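Local coordinates for protein 3-dehydroshikimate dehydratase (Pseudomonas putida, PDB 5HMQ) that converts 3-dehydroshikimate to protocatechuate in a metal-dependent dehydration, using a TIM-barrel domain fused to a C-terminal dioxygenase-like domain, at residues E547-Y553 / L570-L576. Residues are numbered along the deposited sequence; the frame is centred on the assembly and turned at random.
Sequences EIPLNYY and LAYYNVL
Tyr553, chi1 m, lays its ring flat over Ala571, whose CA sits 3.5 Å from the ring centroid and 7° off the normal. Tyr553 OH donates a hydrogen bond to Val575 O at 2.9 Å. The segment 547-553 runs extended through Pro549 and then turns into a helix, with Tyr552 N hydrogen-bonded to Pro549 O (3.2 Å). The segment 570-576 leaves its helix at Tyr573 and takes a left-handed conformation at Asn574 (phi/psi 51/40); Val575 N then reaches Leu570 O at 3.1 Å, the 6→1 bond of a Schellman-type helix end. In sequence, helices 550-559 and 564-572 are inserted between helix 531-541 and strand 576-579, in the second βαβββ module of the C-terminal VOC (glyoxalase-type) domain. In register, Ile548 CA lies 5.4 Å from Asn574 CA, and Ile548 N donates to Asn574 OD1 (3.0 Å, 177°). Leu576 CD2 touches Ile548 CD1 at 3.8 Å and stands over one face of the Tyr552 ring, 3.9 Å from its centroid. The Tyr552 OH hydrogen-bonds to Tyr577 N and Asn616 OD1.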
ATOM      1  N   GLU C 547     -31.116  -8.909  13.442  1.00 63.96           N
ATOM      2  CA  GLU C 547     -32.524  -8.859  13.072  1.00 63.54           C
ATOM      3  C   GLU C 547     -32.645  -8.628  11.574  1.00 65.02           C
ATOM      4  O   GLU C 547     -32.091  -7.661  11.042  1.00 67.04           O
ATOM      5  CB  GLU C 547     -33.252  -7.740  13.823  1.00 65.97           C
ATOM      6  CG  GLU C 547     -34.696  -7.537  13.370  1.00 70.11           C
ATOM      7  CD  GLU C 547     -35.432  -6.504  14.200  1.00 71.74           C
ATOM      8  OE1 GLU C 547     -35.144  -6.395  15.410  1.00 70.87           O
ATOM      9  OE2 GLU C 547     -36.283  -5.785  13.634  1.00 73.26           O
ATOM     10  N   ILE C 548     -33.368  -9.509  10.904  1.00 66.39           N
ATOM     11  CA  ILE C 548     -33.513  -9.478   9.452  1.00 67.49           C
ATOM     12  C   ILE C 548     -34.864  -8.853   9.124  1.00 71.33           C
ATOM     13  O   ILE C 548     -35.881  -9.284   9.686  1.00 73.33           O
ATOM     14  CB  ILE C 548     -33.396 -10.886   8.843  1.00 64.35           C
ATOM     15  CG1 ILE C 548     -32.085 -11.544   9.280  1.00 63.27           C
ATOM     16  CG2 ILE C 548     -33.472 -10.819   7.329  1.00 63.38           C
ATOM     17  CD1 ILE C 548     -30.852 -10.731   8.951  1.00 65.17           C
ATOM     18  N   PRO C 549     -34.923  -7.854   8.245  1.00 71.99           N
ATOM     19  CA  PRO C 549     -36.191  -7.163   7.998  1.00 71.45           C
ATOM     20  C   PRO C 549     -37.203  -8.065   7.306  1.00 71.49           C
ATOM     21  O   PRO C 549     -36.862  -9.068   6.673  1.00 69.78           O
ATOM     22  CB  PRO C 549     -35.792  -5.985   7.099  1.00 71.43           C
ATOM     23  CG  PRO C 549     -34.312  -5.838   7.279  1.00 69.65           C
ATOM     24  CD  PRO C 549     -33.799  -7.217   7.539  1.00 71.38           C
ATOM     25  N   LEU C 550     -38.475  -7.684   7.446  1.00 72.43           N
ATOM     26  CA  LEU C 550     -39.564  -8.492   6.907  1.00 70.81           C
ATOM     27  C   LEU C 550     -39.491  -8.581   5.388  1.00 69.99           C
ATOM     28  O   LEU C 550     -39.766  -9.640   4.807  1.00 67.86           O
ATOM     29  CB  LEU C 550     -40.906  -7.907   7.352  1.00 71.85           C
ATOM     30  CG  LEU C 550     -42.114  -8.823   7.585  1.00 71.32           C
ATOM     31  CD1 LEU C 550     -43.253  -8.030   8.209  1.00 69.08           C
ATOM     32  CD2 LEU C 550     -42.583  -9.498   6.306  1.00 72.51           C
ATOM     33  N   ASN C 551     -39.110  -7.484   4.726  1.00 71.97           N
ATOM     34  CA  ASN C 551     -39.074  -7.465   3.266  1.00 72.77           C
ATOM     35  C   ASN C 551     -38.123  -8.508   2.690  1.00 73.79           C
ATOM     36  O   ASN C 551     -38.306  -8.928   1.542  1.00 72.25           O
ATOM     37  CB  ASN C 551     -38.698  -6.065   2.767  1.00 72.20           C
ATOM     38  CG  ASN C 551     -37.411  -5.541   3.386  1.00 74.19           C
ATOM     39  OD1 ASN C 551     -36.437  -6.277   3.555  1.00 74.27           O
ATOM     40  ND2 ASN C 551     -37.404  -4.258   3.730  1.00 75.40           N
ATOM     41  N   TYR C 552     -37.113  -8.929   3.457  1.00 69.82           N
ATOM     42  CA  TYR C 552     -36.242 -10.008   3.003  1.00 70.92           C
ATOM     43  C   TYR C 552     -37.022 -11.307   2.841  1.00 71.73           C
ATOM     44  O   TYR C 552     -36.835 -12.036   1.859  1.00 72.61           O
ATOM     45  CB  TYR C 552     -35.086 -10.194   3.986  1.00 70.67           C
ATOM     46  CG  TYR C 552     -34.224 -11.405   3.709  1.00 69.16           C
ATOM     47  CD1 TYR C 552     -33.280 -11.388   2.689  1.00 68.15           C
ATOM     48  CD2 TYR C 552     -34.355 -12.568   4.459  1.00 69.94           C
ATOM     49  CE1 TYR C 552     -32.487 -12.490   2.429  1.00 66.84           C
ATOM     50  CE2 TYR C 552     -33.566 -13.674   4.206  1.00 69.42           C
ATOM     51  CZ  TYR C 552     -32.635 -13.629   3.189  1.00 66.92           C
ATOM     52  OH  TYR C 552     -31.848 -14.728   2.931  1.00 65.75           O
ATOM     53  N   TYR C 553     -37.899 -11.615   3.798  1.00 70.85           N
ATOM     54  CA  TYR C 553     -38.664 -12.855   3.736  1.00 71.80           C
ATOM     55  C   TYR C 553     -39.851 -12.743   2.788  1.00 70.25           C
ATOM     56  O   TYR C 553     -40.283 -13.755   2.225  1.00 68.45           O
ATOM     57  CB  TYR C 553     -39.110 -13.257   5.141  1.00 71.74           C
ATOM     58  CG  TYR C 553     -37.933 -13.455   6.064  1.00 70.33           C
ATOM     59  CD1 TYR C 553     -37.184 -14.623   6.024  1.00 69.94           C
ATOM     60  CD2 TYR C 553     -37.557 -12.464   6.962  1.00 67.87           C
ATOM     61  CE1 TYR C 553     -36.098 -14.804   6.854  1.00 69.95           C
ATOM     62  CE2 TYR C 553     -36.474 -12.637   7.800  1.00 69.04           C
ATOM     63  CZ  TYR C 553     -35.748 -13.809   7.741  1.00 71.20           C
ATOM     64  OH  TYR C 553     -34.666 -13.987   8.571  1.00 71.74           O
ATOM     65  N   LEU C 570     -38.502 -19.224   9.548  1.00 67.14           N
ATOM     66  CA  LEU C 570     -37.265 -18.542   9.191  1.00 65.13           C
ATOM     67  C   LEU C 570     -37.331 -17.065   9.545  1.00 63.25           C
ATOM     68  O   LEU C 570     -36.357 -16.494  10.046  1.00 63.03           O
ATOM     69  CB  LEU C 570     -36.980 -18.722   7.698  1.00 63.19           C
ATOM     70  CG  LEU C 570     -36.751 -20.164   7.245  1.00 63.58           C
ATOM     71  CD1 LEU C 570     -36.924 -20.260   5.740  1.00 63.70           C
ATOM     72  CD2 LEU C 570     -35.346 -20.615   7.645  1.00 61.64           C
ATOM     73  N   ALA C 571     -38.472 -16.426   9.290  1.00 64.54           N
ATOM     74  CA  ALA C 571     -38.613 -15.011   9.620  1.00 65.77           C
ATOM     75  C   ALA C 571     -38.577 -14.799  11.129  1.00 66.16           C
ATOM     76  O   ALA C 571     -38.026 -13.802  11.612  1.00 69.17           O
ATOM     77  CB  ALA C 571     -39.913 -14.463   9.024  1.00 65.78           C
ATOM     78  N   TYR C 572     -39.170 -15.720  11.892  1.00 62.95           N
ATOM     79  CA  TYR C 572     -39.148 -15.590  13.345  1.00 61.70           C
ATOM     80  C   TYR C 572     -37.762 -15.853  13.916  1.00 59.71           C
ATOM     81  O   TYR C 572     -37.387 -15.247  14.925  1.00 58.97           O
ATOM     82  CB  TYR C 572     -40.151 -16.539  13.996  1.00 59.57           C
ATOM     83  CG  TYR C 572     -40.392 -16.199  15.449  1.00 58.96           C
ATOM     84  CD1 TYR C 572     -41.207 -15.132  15.807  1.00 57.37           C
ATOM     85  CD2 TYR C 572     -39.753 -16.905  16.462  1.00 59.54           C
ATOM     86  CE1 TYR C 572     -41.414 -14.808  17.135  1.00 55.74           C
ATOM     87  CE2 TYR C 572     -39.952 -16.583  17.792  1.00 59.50           C
ATOM     88  CZ  TYR C 572     -40.783 -15.534  18.122  1.00 58.84           C
ATOM     89  OH  TYR C 572     -40.984 -15.207  19.443  1.00 59.46           O
ATOM     90  N   TYR C 573     -36.983 -16.733  13.287  1.00 57.48           N
ATOM     91  CA  TYR C 573     -35.654 -17.077  13.771  1.00 59.71           C
ATOM     92  C   TYR C 573     -34.554 -16.270  13.094  1.00 59.88           C
ATOM     93  O   TYR C 573     -33.372 -16.558  13.308  1.00 56.93           O
ATOM     94  CB  TYR C 573     -35.385 -18.573  13.565  1.00 59.18           C
ATOM     95  CG  TYR C 573     -36.147 -19.511  14.480  1.00 59.09           C
ATOM     96  CD1 TYR C 573     -37.475 -19.835  14.231  1.00 56.86           C
ATOM     97  CD2 TYR C 573     -35.527 -20.096  15.578  1.00 57.02           C
ATOM     98  CE1 TYR C 573     -38.171 -20.695  15.055  1.00 55.33           C
ATOM     99  CE2 TYR C 573     -36.217 -20.961  16.410  1.00 59.15           C
ATOM    100  CZ  TYR C 573     -37.540 -21.256  16.142  1.00 58.64           C
ATOM    101  OH  TYR C 573     -38.236 -22.114  16.962  1.00 57.73           O
ATOM    102  N   ASN C 574     -34.918 -15.267  12.292  1.00 61.27           N
ATOM    103  CA  ASN C 574     -33.955 -14.385  11.629  1.00 59.53           C
ATOM    104  C   ASN C 574     -32.889 -15.184  10.883  1.00 60.12           C
ATOM    105  O   ASN C 574     -31.707 -14.833  10.879  1.00 63.67           O
ATOM    106  CB  ASN C 574     -33.318 -13.419  12.629  1.00 57.75           C
ATOM    107  CG  ASN C 574     -34.314 -12.421  13.192  1.00 59.55           C
ATOM    108  OD1 ASN C 574     -34.866 -11.598  12.463  1.00 61.46           O
ATOM    109  ND2 ASN C 574     -34.544 -12.491  14.498  1.00 59.28           N
ATOM    110  N   VAL C 575     -33.311 -16.269  10.243  1.00 57.18           N
ATOM    111  CA  VAL C 575     -32.403 -17.126   9.491  1.00 56.35           C
ATOM    112  C   VAL C 575     -32.334 -16.634   8.052  1.00 58.85           C
ATOM    113  O   VAL C 575     -33.365 -16.335   7.436  1.00 58.53           O
ATOM    114  CB  VAL C 575     -32.856 -18.595   9.553  1.00 56.55           C
ATOM    115  CG1 VAL C 575     -31.946 -19.471   8.702  1.00 56.98           C
ATOM    116  CG2 VAL C 575     -32.866 -19.084  10.991  1.00 55.33           C
ATOM    117  N   LEU C 576     -31.120 -16.557   7.516  1.00 57.40           N
ATOM    118  CA  LEU C 576     -30.874 -16.197   6.128  1.00 58.02           C
ATOM    119  C   LEU C 576     -30.738 -17.461   5.287  1.00 54.79           C
ATOM    120  O   LEU C 576     -30.353 -18.521   5.786  1.00 56.84           O
ATOM    121  CB  LEU C 576     -29.616 -15.334   6.019  1.00 57.01           C
ATOM    122  CG  LEU C 576     -29.713 -14.005   6.771  1.00 54.94           C
ATOM    123  CD1 LEU C 576     -28.339 -13.426   7.027  1.00 55.91           C
ATOM    124  CD2 LEU C 576     -30.554 -13.016   5.989  1.00 56.45           C
TER